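Long-range contact in Rho guanine nucleotide exchange factor 3 (Mus musculus, PDB 2Z0Q), which acts as a guanine nucleotide exchange factor for the small GTPases RhoA and RhoB, here represented by its DH-PH domain pair: residues L225-S229 / F251-V256. Numbering follows the deposited sequence.
Sequences LIDSS and FQEVLV
Leu225, Ile226 and Asp227 lie in a short helix (phi -54 to -68°, psi -32 to -50°); Leu225 and Ile226 pack on residues 251-256, and no direct hydrogen bond joins the segments. The register is set at two points: CA of Leu225 lies 6.3 Å from CA of Val254, and CA of Ser229 6.2 Å from CA of Phe251. Leu225 (mt) directs its CB toward the turn, 3.9 Å from CB of Val254, and its CD1 comes within 3.7 Å of the Glu253 carbonyl O. Ile226 (mt) places CG1 3.8 Å from CG1 of Val254 and 3.7 Å from CG2 of Val256; its CG2 is 4.4 Å from CE2 of Phe251 (chi1 m). Val254 and Val256, alternate strand residues, thus face the helix, while Leu255 points away. In the PH domain, strands 245-251 and 254-263 form a beta hairpin with a two-residue loop: Phe251 N donates to Val254 O at 2.8 Å, the return bond from Val254 N to Phe251 O is weak at 3.4 Å, and Gln252 (-50/-42) and Glu253 (-114/2) have type I turn angles. Helix 224-227 follows DH helix 180-213, whose Lys211 and Cys207 also touch Phe251, and strand 214-215, and precedes strand 232-240. Ser228 OG binds a water that donates to Leu225 O (3.0 Å) and, weakly, to Glu253 OE2 (3.2 Å). Ser229 turns extended (-70/138), its N donating to Ile226 O (3.0 Å); its OG (chi1 m) donates to Leu225 O at 2.6 Å, sits 3.3 Å from CB of Phe251, and accepts from a second water (2.6 Å) that accepts a hydrogen bond from Glu253 N (2.8 Å).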
loop_
_atom_site.group_PDB
_atom_site.type_symbol
_atom_site.label_atom_id
_atom_site.label_comp_id
_atom_site.label_asym_id
_atom_site.label_seq_id
_atom_site.Cartn_x
_atom_site.Cartn_y
_atom_site.Cartn_z
ATOM N N LEU A 225 -16.185 13.272 -14.985
ATOM C CA LEU A 225 -15.403 13.534 -13.798
ATOM C C LEU A 225 -14.497 12.347 -13.529
ATOM O O LEU A 225 -13.413 12.507 -12.984
ATOM C CB LEU A 225 -16.313 13.793 -12.588
ATOM C CG LEU A 225 -17.011 15.151 -12.546
ATOM C CD1 LEU A 225 -17.955 15.187 -11.317
ATOM C CD2 LEU A 225 -15.960 16.271 -12.455
ATOM N N ILE A 226 -14.945 11.140 -13.874
ATOM C CA ILE A 226 -14.081 9.981 -13.672
ATOM C C ILE A 226 -12.901 10.103 -14.658
ATOM O O ILE A 226 -11.744 9.954 -14.281
ATOM C CB ILE A 226 -14.814 8.645 -13.960
ATOM C CG1 ILE A 226 -15.865 8.378 -12.862
ATOM C CG2 ILE A 226 -13.817 7.497 -13.977
ATOM C CD1 ILE A 226 -16.915 7.352 -13.303
ATOM N N ASP A 227 -13.233 10.353 -15.913
ATOM C CA ASP A 227 -12.230 10.483 -16.989
ATOM C C ASP A 227 -11.150 11.521 -16.672
ATOM O O ASP A 227 -9.961 11.295 -16.906
ATOM C CB ASP A 227 -12.938 10.853 -18.302
ATOM C CG ASP A 227 -14.022 9.846 -18.692
ATOM O OD1 ASP A 227 -14.155 8.801 -18.024
ATOM O OD2 ASP A 227 -14.751 10.086 -19.673
ATOM N N SER A 228 -11.568 12.656 -16.126
ATOM C CA SER A 228 -10.650 13.727 -15.799
ATOM C C SER A 228 -9.907 13.519 -14.492
ATOM O O SER A 228 -9.029 14.299 -14.163
ATOM C CB SER A 228 -11.405 15.059 -15.759
ATOM O OG SER A 228 -12.325 15.115 -14.673
ATOM N N SER A 229 -10.238 12.467 -13.741
ATOM C CA SER A 229 -9.559 12.253 -12.474
ATOM C C SER A 229 -8.113 11.835 -12.657
ATOM O O SER A 229 -7.782 11.012 -13.522
ATOM C CB SER A 229 -10.279 11.197 -11.618
ATOM O OG SER A 229 -11.619 11.578 -11.344
ATOM N N PHE A 251 -12.480 9.265 -6.164
ATOM C CA PHE A 251 -11.559 10.036 -7.000
ATOM C C PHE A 251 -11.707 11.465 -6.441
ATOM O O PHE A 251 -12.650 11.743 -5.708
ATOM C CB PHE A 251 -11.986 9.965 -8.471
ATOM C CG PHE A 251 -11.753 8.610 -9.098
ATOM C CD1 PHE A 251 -10.471 8.218 -9.509
ATOM C CD2 PHE A 251 -12.814 7.731 -9.274
ATOM C CE1 PHE A 251 -10.250 6.961 -10.094
ATOM C CE2 PHE A 251 -12.617 6.478 -9.849
ATOM C CZ PHE A 251 -11.323 6.086 -10.266
ATOM N N GLN A 252 -10.799 12.385 -6.778
ATOM C CA GLN A 252 -10.896 13.715 -6.189
ATOM C C GLN A 252 -12.259 14.380 -6.274
ATOM O O GLN A 252 -12.731 14.978 -5.303
ATOM C CB GLN A 252 -9.866 14.653 -6.816
ATOM C CG GLN A 252 -9.749 16.003 -6.099
ATOM C CD GLN A 252 -9.133 15.861 -4.725
ATOM O OE1 GLN A 252 -9.831 15.610 -3.745
ATOM N NE2 GLN A 252 -7.799 16.003 -4.650
ATOM N N GLU A 253 -12.909 14.259 -7.424
ATOM C CA GLU A 253 -14.182 14.924 -7.612
ATOM C C GLU A 253 -15.404 14.025 -7.766
ATOM O O GLU A 253 -16.509 14.529 -7.945
ATOM C CB GLU A 253 -14.083 15.853 -8.829
ATOM C CG GLU A 253 -12.996 16.936 -8.668
ATOM C CD GLU A 253 -12.977 17.887 -9.847
ATOM O OE1 GLU A 253 -14.018 18.523 -10.095
ATOM O OE2 GLU A 253 -11.938 17.984 -10.535
ATOM N N VAL A 254 -15.202 12.718 -7.675
ATOM C CA VAL A 254 -16.330 11.798 -7.861
ATOM C C VAL A 254 -16.180 10.470 -7.129
ATOM O O VAL A 254 -15.097 9.874 -7.086
ATOM C CB VAL A 254 -16.588 11.563 -9.399
ATOM C CG1 VAL A 254 -15.372 10.890 -10.029
ATOM C CG2 VAL A 254 -17.882 10.685 -9.633
ATOM N N LEU A 255 -17.292 10.011 -6.533
ATOM C CA LEU A 255 -17.309 8.728 -5.840
ATOM C C LEU A 255 -17.894 7.681 -6.800
ATOM O O LEU A 255 -18.918 7.915 -7.442
ATOM C CB LEU A 255 -18.174 8.819 -4.581
ATOM C CG LEU A 255 -18.197 7.554 -3.704
ATOM C CD1 LEU A 255 -16.959 7.536 -2.818
ATOM C CD2 LEU A 255 -19.449 7.529 -2.797
ATOM N N VAL A 256 -17.236 6.530 -6.914
ATOM C CA VAL A 256 -17.706 5.468 -7.822
ATOM C C VAL A 256 -17.901 4.207 -6.984
ATOM O O VAL A 256 -16.993 3.758 -6.278
ATOM C CB VAL A 256 -16.688 5.221 -8.971
ATOM C CG1 VAL A 256 -17.259 4.132 -9.961
ATOM C CG2 VAL A 256 -16.465 6.512 -9.716
HETATM O O HOH W 1 -12.408 15.195 -12.104
HETATM O O HOH W 2 -11.669 13.748 -9.910
#